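Pyruvate kinase (PDB 4DRS) probably catalyses the last step of glycolysis, transfer of the phosphoryl group of phosphoenolpyruvate to ADP, giving pyruvate and ATP. Local coordinates at residues Arg44-Ile48 / Leu463-Val469; Gly64-Met70 / Pro371-Asn376; Val348-Leu353 / Val381-Glu386. All blocks are in the same frame, centred on the assembly; numbering follows the deposited sequence.

Contact 1: Arg44-Ile48 / Leu463-Val469. With SO4 (sulfate ion), chain D.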
ATOM      1  N   ARG A  44     -25.807  15.519   4.481  1.00 50.55           N
ATOM      2  CA  ARG A  44     -25.989  14.176   3.938  1.00 46.20           C
ATOM      3  C   ARG A  44     -25.782  14.093   2.416  1.00 44.14           C
ATOM      4  O   ARG A  44     -26.228  14.964   1.664  1.00 43.53           O
ATOM      5  CB  ARG A  44     -27.377  13.658   4.327  1.00 44.73           C
ATOM      6  CG  ARG A  44     -27.795  12.360   3.657  1.00 43.59           C
ATOM      7  CD  ARG A  44     -29.224  11.975   4.005  1.00 43.22           C
ATOM      8  NE  ARG A  44     -30.137  13.118   4.007  1.00 43.44           N
ATOM      9  CZ  ARG A  44     -30.668  13.668   2.920  1.00 42.36           C
ATOM     10  NH1 ARG A  44     -30.384  13.201   1.713  1.00 42.09           N
ATOM     11  NH2 ARG A  44     -31.485  14.695   3.046  1.00 42.86           N
ATOM     12  N   LYS A  45     -25.100  13.038   1.979  1.00 41.67           N
ATOM     13  CA  LYS A  45     -24.794  12.841   0.558  1.00 40.37           C
ATOM     14  C   LYS A  45     -25.728  11.834  -0.097  1.00 37.92           C
ATOM     15  O   LYS A  45     -26.163  12.025  -1.232  1.00 36.97           O
ATOM     16  CB  LYS A  45     -23.342  12.399   0.374  1.00 40.50           C
ATOM     17  CG  LYS A  45     -22.329  13.469   0.721  1.00 41.08           C
ATOM     18  CD  LYS A  45     -20.917  12.912   0.681  1.00 42.22           C
ATOM     19  CE  LYS A  45     -19.920  13.916   1.224  1.00 43.04           C
ATOM     20  NZ  LYS A  45     -20.039  15.223   0.517  1.00 43.05           N
ATOM     21  N   THR A  46     -26.035  10.767   0.631  1.00 37.18           N
ATOM     22  CA  THR A  46     -26.929   9.734   0.135  1.00 37.12           C
ATOM     23  C   THR A  46     -28.331  10.294  -0.087  1.00 36.89           C
ATOM     24  O   THR A  46     -28.908  10.932   0.793  1.00 37.01           O
ATOM     25  CB  THR A  46     -26.976   8.534   1.092  1.00 37.38           C
ATOM     26  OG1 THR A  46     -25.637   8.125   1.395  1.00 38.03           O
ATOM     27  CG2 THR A  46     -27.732   7.357   0.459  1.00 37.25           C
ATOM     28  N   GLN A  47     -28.856  10.057  -1.282  1.00 36.12           N
ATOM     29  CA  GLN A  47     -30.173  10.540  -1.654  1.00 36.06           C
ATOM     30  C   GLN A  47     -31.258   9.668  -1.036  1.00 36.19           C
ATOM     31  O   GLN A  47     -31.045   8.483  -0.766  1.00 36.16           O
ATOM     32  CB  GLN A  47     -30.309  10.572  -3.177  1.00 36.06           C
ATOM     33  CG  GLN A  47     -29.223  11.366  -3.899  1.00 36.01           C
ATOM     34  CD  GLN A  47     -29.397  12.878  -3.808  1.00 36.43           C
ATOM     35  OE1 GLN A  47     -30.242  13.389  -3.066  1.00 36.46           O
ATOM     36  NE2 GLN A  47     -28.585  13.606  -4.573  1.00 36.51           N
ATOM     37  N   ILE A  48     -32.424  10.263  -0.810  1.00 36.53           N
ATOM     38  CA  ILE A  48     -33.533   9.562  -0.177  1.00 36.60           C
ATOM     39  C   ILE A  48     -34.757   9.563  -1.080  1.00 37.34           C
ATOM     40  O   ILE A  48     -35.243  10.623  -1.487  1.00 37.45           O
ATOM     41  CB  ILE A  48     -33.884  10.165   1.204  1.00 36.45           C
ATOM     42  CG1 ILE A  48     -32.744   9.927   2.198  1.00 36.11           C
ATOM     43  CG2 ILE A  48     -35.187   9.582   1.735  1.00 36.97           C
ATOM     44  CD1 ILE A  48     -32.937  10.599   3.543  1.00 36.73           C
ATOM     45  N   LEU A 463     -30.530  14.245 -11.510  1.00 36.02           N
ATOM     46  CA  LEU A 463     -29.379  14.116 -10.620  1.00 35.47           C
ATOM     47  C   LEU A 463     -29.750  13.789  -9.171  1.00 36.36           C
ATOM     48  O   LEU A 463     -28.869  13.650  -8.315  1.00 37.08           O
ATOM     49  CB  LEU A 463     -28.527  15.386 -10.669  1.00 34.41           C
ATOM     50  CG  LEU A 463     -27.646  15.606 -11.903  1.00 34.13           C
ATOM     51  CD1 LEU A 463     -27.104  17.025 -11.907  1.00 33.32           C
ATOM     52  CD2 LEU A 463     -26.503  14.596 -11.984  1.00 33.86           C
ATOM     53  N   LYS A 464     -31.043  13.653  -8.899  1.00 36.84           N
ATOM     54  CA  LYS A 464     -31.505  13.421  -7.536  1.00 37.51           C
ATOM     55  C   LYS A 464     -31.281  11.990  -7.055  1.00 37.54           C
ATOM     56  O   LYS A 464     -31.593  11.667  -5.911  1.00 37.33           O
ATOM     57  CB  LYS A 464     -32.960  13.861  -7.357  1.00 38.72           C
ATOM     58  CG  LYS A 464     -33.191  15.365  -7.521  1.00 39.91           C
ATOM     59  CD  LYS A 464     -32.069  16.222  -6.940  1.00 40.55           C
ATOM     60  CE  LYS A 464     -32.024  16.190  -5.417  1.00 42.39           C
ATOM     61  NZ  LYS A 464     -30.662  16.543  -4.910  1.00 42.76           N
ATOM     62  N   ILE A 465     -30.734  11.144  -7.928  1.00 36.93           N
ATOM     63  CA  ILE A 465     -30.339   9.789  -7.546  1.00 37.55           C
ATOM     64  C   ILE A 465     -28.813   9.613  -7.462  1.00 37.47           C
ATOM     65  O   ILE A 465     -28.321   8.517  -7.179  1.00 38.19           O
ATOM     66  CB  ILE A 465     -30.936   8.717  -8.482  1.00 37.99           C
ATOM     67  CG1 ILE A 465     -30.655   9.066  -9.949  1.00 37.53           C
ATOM     68  CG2 ILE A 465     -32.426   8.527  -8.195  1.00 38.61           C
ATOM     69  CD1 ILE A 465     -30.710   7.871 -10.881  1.00 38.59           C
ATOM     70  N   ALA A 466     -28.072  10.693  -7.705  1.00 36.29           N
ATOM     71  CA  ALA A 466     -26.613  10.659  -7.635  1.00 35.89           C
ATOM     72  C   ALA A 466     -26.129  11.143  -6.271  1.00 35.62           C
ATOM     73  O   ALA A 466     -26.490  12.242  -5.834  1.00 35.28           O
ATOM     74  CB  ALA A 466     -26.007  11.504  -8.747  1.00 35.09           C
ATOM     75  N   ARG A 467     -25.310  10.326  -5.610  1.00 35.21           N
ATOM     76  CA  ARG A 467     -24.821  10.646  -4.271  1.00 35.37           C
ATOM     77  C   ARG A 467     -24.038  11.959  -4.233  1.00 35.29           C
ATOM     78  O   ARG A 467     -23.189  12.221  -5.101  1.00 34.89           O
ATOM     79  CB  ARG A 467     -23.958   9.515  -3.711  1.00 35.68           C
ATOM     80  CG  ARG A 467     -23.619   9.708  -2.243  1.00 36.21           C
ATOM     81  CD  ARG A 467     -22.480   8.827  -1.775  1.00 36.44           C
ATOM     82  NE  ARG A 467     -22.940   7.497  -1.402  1.00 37.27           N
ATOM     83  CZ  ARG A 467     -22.292   6.681  -0.575  1.00 37.97           C
ATOM     84  NH1 ARG A 467     -21.151   7.062  -0.013  1.00 37.98           N
ATOM     85  NH2 ARG A 467     -22.793   5.484  -0.304  1.00 38.39           N
ATOM     86  N   GLY A 468     -24.352  12.776  -3.230  1.00 35.23           N
ATOM     87  CA  GLY A 468     -23.625  14.004  -2.941  1.00 36.36           C
ATOM     88  C   GLY A 468     -23.811  15.141  -3.928  1.00 37.09           C
ATOM     89  O   GLY A 468     -23.029  16.088  -3.930  1.00 37.55           O
ATOM     90  N   VAL A 469     -24.841  15.057  -4.766  1.00 37.40           N
ATOM     91  CA  VAL A 469     -25.089  16.096  -5.759  1.00 37.46           C
ATOM     92  C   VAL A 469     -26.250  17.003  -5.347  1.00 39.04           C
ATOM     93  O   VAL A 469     -27.383  16.556  -5.171  1.00 39.36           O
ATOM     94  CB  VAL A 469     -25.323  15.509  -7.174  1.00 36.44           C
ATOM     95  CG1 VAL A 469     -25.538  16.618  -8.192  1.00 35.54           C
ATOM     96  CG2 VAL A 469     -24.150  14.635  -7.600  1.00 35.78           C
TER
HETATM   97  S   SO4 D 602     -31.097  20.100  -3.821  1.00 64.51           S
HETATM   98  O1  SO4 D 602     -30.924  21.568  -3.743  1.00 66.39           O
HETATM   99  O2  SO4 D 602     -30.235  19.435  -2.819  1.00 63.05           O
HETATM  100  O3  SO4 D 602     -32.519  19.785  -3.532  1.00 66.28           O
HETATM  101  O4  SO4 D 602     -30.726  19.646  -5.184  1.00 59.06           O
HETATM  102  O   HOH W   1     -20.320  14.820  -2.651  1.00 41.98           O
HETATM  103  O   HOH W   2     -29.513  16.163  -2.460  1.00 51.19           O
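Gln47 makes two of the three hydrogen bonds across. With chi1 and chi2 both m, its side chain folds over Lys464, Gln47 CG lying 3.1 Å from Lys464 O, and Gln47 NE2 donates to Ala466 O (2.8 Å) and Val469 O (3.2 Å), the two ends of a type II turn. Gln47 OE1 faces Ser71 OG and a water. That water accepts from Lys464 NZ, which also donates to O4 of a sulfate (3.1 Å), probably from the crystallisation liquor. The start of the first TIM-barrel strand here meets the loop entering edge strand 469-473 of the C-terminal alpha/beta domain, an interdomain seam. Gly468, at positive phi, donates from its N to Lys45 O (2.8 Å). The Lys45 side chain, m-t-t-m, leads away to Ser447 O and a water shared with Gly468 O. Arg467, t at chi1 and chi2, lays CG 3.8 Å from Lys45 CB; Thr46 OG1, hydrogen-bonded to Glu386 OE2, sits over one face of the Arg467 guanidinium, whose NH2 reaches Ser356 O and Val352 O.

Contact 2: Gly64-Met70 / Pro371-Asn376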
ATOM      1  N   GLY A  64     -43.406  18.610   4.107  1.00 40.77           N
ATOM      2  CA  GLY A  64     -42.753  18.009   5.263  1.00 41.41           C
ATOM      3  C   GLY A  64     -41.688  17.003   4.861  1.00 41.29           C
ATOM      4  O   GLY A  64     -40.570  17.044   5.373  1.00 41.47           O
ATOM      5  N   LEU A  65     -42.033  16.117   3.926  1.00 40.26           N
ATOM      6  CA  LEU A  65     -41.099  15.108   3.426  1.00 40.40           C
ATOM      7  C   LEU A  65     -39.854  15.711   2.776  1.00 40.05           C
ATOM      8  O   LEU A  65     -38.748  15.187   2.950  1.00 40.16           O
ATOM      9  CB  LEU A  65     -41.792  14.146   2.457  1.00 40.60           C
ATOM     10  CG  LEU A  65     -42.844  13.203   3.045  1.00 41.34           C
ATOM     11  CD1 LEU A  65     -43.563  12.472   1.919  1.00 41.35           C
ATOM     12  CD2 LEU A  65     -42.230  12.216   4.028  1.00 41.36           C
ATOM     13  N   ILE A  66     -40.035  16.806   2.041  1.00 39.09           N
ATOM     14  CA  ILE A  66     -38.907  17.557   1.496  1.00 39.41           C
ATOM     15  C   ILE A  66     -38.017  18.092   2.630  1.00 41.14           C
ATOM     16  O   ILE A  66     -36.793  17.948   2.585  1.00 40.65           O
ATOM     17  CB  ILE A  66     -39.371  18.702   0.558  1.00 38.87           C
ATOM     18  CG1 ILE A  66     -40.182  18.133  -0.620  1.00 37.31           C
ATOM     19  CG2 ILE A  66     -38.176  19.517   0.061  1.00 37.94           C
ATOM     20  CD1 ILE A  66     -40.893  19.169  -1.463  1.00 36.96           C
ATOM     21  N   ASP A  67     -38.638  18.680   3.655  1.00 42.72           N
ATOM     22  CA  ASP A  67     -37.901  19.245   4.791  1.00 44.28           C
ATOM     23  C   ASP A  67     -37.118  18.190   5.568  1.00 45.47           C
ATOM     24  O   ASP A  67     -36.056  18.484   6.123  1.00 45.42           O
ATOM     25  CB  ASP A  67     -38.842  20.001   5.730  1.00 46.10           C
ATOM     26  CG  ASP A  67     -39.287  21.344   5.165  1.00 47.70           C
ATOM     27  OD1 ASP A  67     -38.700  21.807   4.161  1.00 47.58           O
ATOM     28  OD2 ASP A  67     -40.225  21.945   5.734  1.00 49.32           O
ATOM     29  N   LYS A  68     -37.644  16.967   5.596  1.00 45.01           N
ATOM     30  CA  LYS A  68     -37.004  15.868   6.306  1.00 45.23           C
ATOM     31  C   LYS A  68     -35.890  15.226   5.477  1.00 44.62           C
ATOM     32  O   LYS A  68     -35.028  14.535   6.024  1.00 45.65           O
ATOM     33  CB  LYS A  68     -38.033  14.806   6.725  1.00 47.37           C
ATOM     34  CG  LYS A  68     -39.258  15.318   7.480  1.00 49.05           C
ATOM     35  CD  LYS A  68     -38.924  15.823   8.873  1.00 51.84           C
ATOM     36  CE  LYS A  68     -40.157  16.406   9.552  1.00 54.23           C
ATOM     37  NZ  LYS A  68     -39.811  17.099  10.826  1.00 56.48           N
ATOM     38  N   GLY A  69     -35.915  15.434   4.162  1.00 43.08           N
ATOM     39  CA  GLY A  69     -34.827  14.970   3.302  1.00 41.36           C
ATOM     40  C   GLY A  69     -35.164  14.243   2.011  1.00 40.05           C
ATOM     41  O   GLY A  69     -34.265  13.692   1.371  1.00 39.52           O
ATOM     42  N   MET A  70     -36.436  14.236   1.612  1.00 39.36           N
ATOM     43  CA  MET A  70     -36.837  13.539   0.377  1.00 39.07           C
ATOM     44  C   MET A  70     -36.192  14.161  -0.860  1.00 38.31           C
ATOM     45  O   MET A  70     -36.331  15.360  -1.101  1.00 39.21           O
ATOM     46  CB  MET A  70     -38.366  13.494   0.217  1.00 38.69           C
ATOM     47  CG  MET A  70     -38.841  12.818  -1.067  1.00 38.54           C
ATOM     48  SD  MET A  70     -40.631  12.790  -1.310  1.00 39.63           S
ATOM     49  CE  MET A  70     -40.998  14.539  -1.461  1.00 37.24           C
ATOM     50  N   PRO A 371     -44.803   8.773   9.035  1.00 82.01           N
ATOM     51  CA  PRO A 371     -44.030   8.982   7.807  1.00 80.55           C
ATOM     52  C   PRO A 371     -42.882   9.979   7.973  1.00 78.51           C
ATOM     53  O   PRO A 371     -41.788   9.744   7.451  1.00 78.29           O
ATOM     54  CB  PRO A 371     -45.071   9.533   6.815  1.00 81.85           C
ATOM     55  CG  PRO A 371     -46.405   9.279   7.441  1.00 82.85           C
ATOM     56  CD  PRO A 371     -46.156   9.344   8.915  1.00 82.98           C
ATOM     57  N   PHE A 372     -43.132  11.071   8.692  1.00 76.60           N
ATOM     58  CA  PHE A 372     -42.143  12.138   8.873  1.00 74.76           C
ATOM     59  C   PHE A 372     -40.972  11.733   9.766  1.00 72.17           C
ATOM     60  O   PHE A 372     -39.823  12.075   9.477  1.00 69.86           O
ATOM     61  CB  PHE A 372     -42.802  13.409   9.412  1.00 75.56           C
ATOM     62  CG  PHE A 372     -43.910  13.926   8.546  1.00 77.36           C
ATOM     63  CD1 PHE A 372     -43.629  14.665   7.400  1.00 76.48           C
ATOM     64  CD2 PHE A 372     -45.241  13.673   8.875  1.00 79.05           C
ATOM     65  CE1 PHE A 372     -44.654  15.141   6.600  1.00 76.69           C
ATOM     66  CE2 PHE A 372     -46.271  14.148   8.076  1.00 79.94           C
ATOM     67  CZ  PHE A 372     -45.975  14.883   6.940  1.00 79.45           C
ATOM     68  N   ASP A 373     -41.276  11.009  10.843  1.00 71.86           N
ATOM     69  CA  ASP A 373     -40.258  10.503  11.765  1.00 70.64           C
ATOM     70  C   ASP A 373     -39.231   9.606  11.068  1.00 67.04           C
ATOM     71  O   ASP A 373     -38.027   9.753  11.284  1.00 65.78           O
ATOM     72  CB  ASP A 373     -40.913   9.749  12.929  1.00 74.68           C
ATOM     73  CG  ASP A 373     -41.655  10.671  13.886  1.00 78.78           C
ATOM     74  OD1 ASP A 373     -41.106  11.738  14.245  1.00 80.19           O
ATOM     75  OD2 ASP A 373     -42.788  10.320  14.289  1.00 80.89           O
ATOM     76  N   ALA A 374     -39.718   8.696  10.226  1.00 63.42           N
ATOM     77  CA  ALA A 374     -38.872   7.734   9.517  1.00 60.47           C
ATOM     78  C   ALA A 374     -37.824   8.393   8.618  1.00 57.73           C
ATOM     79  O   ALA A 374     -36.631   8.101   8.735  1.00 55.63           O
ATOM     80  CB  ALA A 374     -39.728   6.755   8.723  1.00 61.09           C
ATOM     81  N   VAL A 375     -38.275   9.285   7.735  1.00 55.54           N
ATOM     82  CA  VAL A 375     -37.388  10.013   6.829  1.00 53.39           C
ATOM     83  C   VAL A 375     -36.289  10.728   7.605  1.00 52.65           C
ATOM     84  O   VAL A 375     -35.111  10.643   7.251  1.00 51.47           O
ATOM     85  CB  VAL A 375     -38.157  11.050   5.984  1.00 53.29           C
ATOM     86  CG1 VAL A 375     -37.236  11.715   4.972  1.00 52.15           C
ATOM     87  CG2 VAL A 375     -39.323  10.398   5.269  1.00 55.04           C
ATOM     88  N   ASN A 376     -36.689  11.422   8.663  1.00 52.91           N
ATOM     89  CA  ASN A 376     -35.773  12.200   9.478  1.00 53.47           C
ATOM     90  C   ASN A 376     -34.704  11.326  10.136  1.00 51.96           C
ATOM     91  O   ASN A 376     -33.518  11.657  10.118  1.00 49.63           O
ATOM     92  CB  ASN A 376     -36.554  13.003  10.518  1.00 56.03           C
ATOM     93  CG  ASN A 376     -35.706  14.061  11.183  1.00 57.60           C
ATOM     94  OD1 ASN A 376     -35.031  13.795  12.178  1.00 58.86           O
ATOM     95  ND2 ASN A 376     -35.732  15.269  10.633  1.00 58.89           N
TER
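Phe372 lays its ring beside the start of 64-70, CE1 reaching 3.7 Å from Gly64 CA and 3.9 Å from Leu65 N. A side chain on Gly64 would run into it: an ideal CB would fall 2.4 Å from Phe372 CE1. Lys68 passes the ring near its plane, at the edge. Lys68 packs with its aliphatic part, Lys68 CB 3.6 Å from Val375 CG1 and Lys68 CD 3.7 Å from Asn376 ND2. On the more buried side, the end of Leu65 swings in so that CD2 meets Val375 CG2 at 3.6 Å, with the Phe372 ring farther off. No hydrogen bond crosses; the fit is one of shape. Helix 59-68 then stops in a Schellman motif. Gly69 has phi/psi 134/10°, where a CB would jam against the preceding carbonyl O, so glycine is called for, and Met70 N returns to Leu65 O (2.8 Å). This brings Gly69 N to 4.0 Å from Val375 CG1. With local axes 9.0 Å apart and 20° from parallel, these are the first and last helices of the beta/alpha repeats, side by side where the outer helical layer of a TIM barrel closes on itself.

Contact 3: Val348-Leu353 / Val381-Glu386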
ATOM      1  N   VAL A 348     -29.492   0.623   7.060  1.00 44.56           N
ATOM      2  CA  VAL A 348     -29.328   1.821   6.236  1.00 42.88           C
ATOM      3  C   VAL A 348     -27.892   2.341   6.310  1.00 41.82           C
ATOM      4  O   VAL A 348     -27.311   2.725   5.289  1.00 41.77           O
ATOM      5  CB  VAL A 348     -30.319   2.934   6.637  1.00 43.07           C
ATOM      6  CG1 VAL A 348     -30.221   4.112   5.677  1.00 43.28           C
ATOM      7  CG2 VAL A 348     -31.740   2.393   6.657  1.00 43.47           C
ATOM      8  N   ALA A 349     -27.329   2.347   7.514  1.00 40.55           N
ATOM      9  CA  ALA A 349     -25.938   2.727   7.724  1.00 40.23           C
ATOM     10  C   ALA A 349     -24.994   1.877   6.880  1.00 39.94           C
ATOM     11  O   ALA A 349     -24.109   2.401   6.203  1.00 39.46           O
ATOM     12  CB  ALA A 349     -25.576   2.610   9.196  1.00 40.52           C
ATOM     13  N   ASN A 350     -25.192   0.563   6.921  1.00 40.48           N
ATOM     14  CA  ASN A 350     -24.346  -0.355   6.170  1.00 40.86           C
ATOM     15  C   ASN A 350     -24.612  -0.344   4.665  1.00 39.72           C
ATOM     16  O   ASN A 350     -23.707  -0.627   3.881  1.00 39.84           O
ATOM     17  CB  ASN A 350     -24.412  -1.770   6.750  1.00 41.86           C
ATOM     18  CG  ASN A 350     -23.643  -1.894   8.052  1.00 42.98           C
ATOM     19  OD1 ASN A 350     -22.429  -1.696   8.092  1.00 44.81           O
ATOM     20  ND2 ASN A 350     -24.346  -2.220   9.125  1.00 42.83           N
ATOM     21  N   ALA A 351     -25.834  -0.000   4.265  1.00 38.31           N
ATOM     22  CA  ALA A 351     -26.122   0.205   2.843  1.00 37.61           C
ATOM     23  C   ALA A 351     -25.332   1.402   2.318  1.00 36.96           C
ATOM     24  O   ALA A 351     -24.723   1.318   1.254  1.00 37.17           O
ATOM     25  CB  ALA A 351     -27.614   0.377   2.595  1.00 37.27           C
ATOM     26  N   VAL A 352     -25.313   2.498   3.078  1.00 36.78           N
ATOM     27  CA  VAL A 352     -24.501   3.669   2.726  1.00 36.99           C
ATOM     28  C   VAL A 352     -23.010   3.307   2.652  1.00 37.73           C
ATOM     29  O   VAL A 352     -22.303   3.705   1.716  1.00 37.56           O
ATOM     30  CB  VAL A 352     -24.727   4.852   3.698  1.00 37.48           C
ATOM     31  CG1 VAL A 352     -23.744   5.988   3.421  1.00 37.56           C
ATOM     32  CG2 VAL A 352     -26.158   5.370   3.595  1.00 36.93           C
ATOM     33  N   LEU A 353     -22.542   2.533   3.628  1.00 37.94           N
ATOM     34  CA  LEU A 353     -21.141   2.136   3.675  1.00 38.26           C
ATOM     35  C   LEU A 353     -20.773   1.133   2.572  1.00 39.13           C
ATOM     36  O   LEU A 353     -19.621   1.079   2.133  1.00 39.00           O
ATOM     37  CB  LEU A 353     -20.780   1.606   5.064  1.00 38.56           C
ATOM     38  CG  LEU A 353     -20.709   2.679   6.159  1.00 38.89           C
ATOM     39  CD1 LEU A 353     -20.623   2.056   7.543  1.00 38.92           C
ATOM     40  CD2 LEU A 353     -19.542   3.632   5.920  1.00 39.04           C
ATOM     41  N   VAL A 381     -29.128   8.956  10.065  1.00 44.13           N
ATOM     42  CA  VAL A 381     -28.336   7.730   9.941  1.00 42.95           C
ATOM     43  C   VAL A 381     -27.366   7.812   8.763  1.00 42.03           C
ATOM     44  O   VAL A 381     -26.177   7.527   8.923  1.00 41.41           O
ATOM     45  CB  VAL A 381     -29.221   6.472   9.809  1.00 42.72           C
ATOM     46  CG1 VAL A 381     -28.383   5.254   9.432  1.00 42.47           C
ATOM     47  CG2 VAL A 381     -29.969   6.215  11.106  1.00 43.12           C
ATOM     48  N   CYS A 382     -27.873   8.211   7.595  1.00 40.80           N
ATOM     49  CA  CYS A 382     -27.033   8.372   6.406  1.00 40.31           C
ATOM     50  C   CYS A 382     -25.854   9.295   6.676  1.00 40.66           C
ATOM     51  O   CYS A 382     -24.707   8.933   6.403  1.00 40.17           O
ATOM     52  CB  CYS A 382     -27.840   8.894   5.218  1.00 39.31           C
ATOM     53  SG  CYS A 382     -28.989   7.693   4.520  1.00 39.12           S
ATOM     54  N   ALA A 383     -26.146  10.471   7.232  1.00 41.58           N
ATOM     55  CA  ALA A 383     -25.126  11.469   7.565  1.00 43.19           C
ATOM     56  C   ALA A 383     -24.090  10.899   8.531  1.00 44.44           C
ATOM     57  O   ALA A 383     -22.892  11.129   8.379  1.00 45.07           O
ATOM     58  CB  ALA A 383     -25.773  12.719   8.149  1.00 43.05           C
ATOM     59  N   GLN A 384     -24.564  10.139   9.510  1.00 45.74           N
ATOM     60  CA  GLN A 384     -23.695   9.512  10.497  1.00 47.10           C
ATOM     61  C   GLN A 384     -22.796   8.447   9.856  1.00 46.57           C
ATOM     62  O   GLN A 384     -21.600   8.390  10.143  1.00 47.04           O
ATOM     63  CB  GLN A 384     -24.541   8.934  11.636  1.00 47.63           C
ATOM     64  CG  GLN A 384     -23.889   8.973  13.010  1.00 50.65           C
ATOM     65  CD  GLN A 384     -23.350  10.339  13.404  1.00 52.10           C
ATOM     66  OE1 GLN A 384     -24.014  11.362  13.235  1.00 52.49           O
ATOM     67  NE2 GLN A 384     -22.138  10.356  13.943  1.00 53.16           N
ATOM     68  N   ALA A 385     -23.367   7.632   8.969  1.00 46.24           N
ATOM     69  CA  ALA A 385     -22.616   6.571   8.281  1.00 45.38           C
ATOM     70  C   ALA A 385     -21.542   7.144   7.364  1.00 44.94           C
ATOM     71  O   ALA A 385     -20.463   6.568   7.217  1.00 45.26           O
ATOM     72  CB  ALA A 385     -23.558   5.663   7.504  1.00 43.62           C
ATOM     73  N   GLU A 386     -21.842   8.294   6.770  1.00 44.37           N
ATOM     74  CA  GLU A 386     -20.902   8.993   5.897  1.00 44.52           C
ATOM     75  C   GLU A 386     -19.667   9.549   6.631  1.00 46.08           C
ATOM     76  O   GLU A 386     -18.631   9.788   6.006  1.00 46.24           O
ATOM     77  CB  GLU A 386     -21.625  10.085   5.098  1.00 42.50           C
ATOM     78  CG  GLU A 386     -22.490   9.521   3.978  1.00 41.92           C
ATOM     79  CD  GLU A 386     -23.636  10.428   3.543  1.00 41.28           C
ATOM     80  OE1 GLU A 386     -23.657  11.625   3.901  1.00 41.09           O
ATOM     81  OE2 GLU A 386     -24.526   9.934   2.817  1.00 40.22           O
TER
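This is a buried, apolar helix-helix contact on the outside of the TIM barrel, between helix 342-354, after strand 324-327, and helix 371-386, the long helix after strand 358-361. The local axes come within 8.6 Å and cross at -48°, and small residues at the crossing make that possible: Ala349 and Ala385 have the nearest CA atoms, 5.1 Å apart. The methyl of Ala385 is directed at the other helix, with its CB 3.6 Å from Ala349 O and 4.1 Å from Val352 CB. One turn earlier, Val381 CG1 approaches Ala349 N at 3.6 Å. Cys382 SG touches two valines of the facing helix, 4.0 Å from Val348 CG1 and 3.8 Å from Val352 CG2. At the far end Leu353 CD2 meets the backbone at Ala385 O (3.3 Å), and Glu386 offers its aliphatic CG to Val352 CG1 (3.8 Å) while its carboxylate turns to Thr46 OG1 and Lys45 N. Asn350 OD1 accepts a hydrogen bond from NZ of Lys311 of the second subunit. The pair rests through Val348 and Cys382 on Val359 of strand 358-361 beneath, while Ala349, Leu353 and Gln384 pack against Phe307, Lys311 and Val308 in helix 306-320 of that subunit.

Contacts 2 and 3 share helix 371-386, using opposite ends of it: its first turns meet helix 59-68, its last turns helix 342-354. Both are side-chain packing without a hydrogen bond across. Contact 3 is buried and abuts the second subunit, whereas contact 2 is partly exposed and no other chain of the assembly touches it. Contact 1 is also buried but mostly polar, as suits a loop of one domain meeting a strand of the other. It ties into both others. Glu386 OE2 lies 2.6 Å from Thr46 OG1, and Arg467 NH2 2.7 Å from Val352 O, both probably hydrogen bonds to contact 3; toward contact 2 there is only packing, with Ile48 CB 3.6 Å from Gly69 O.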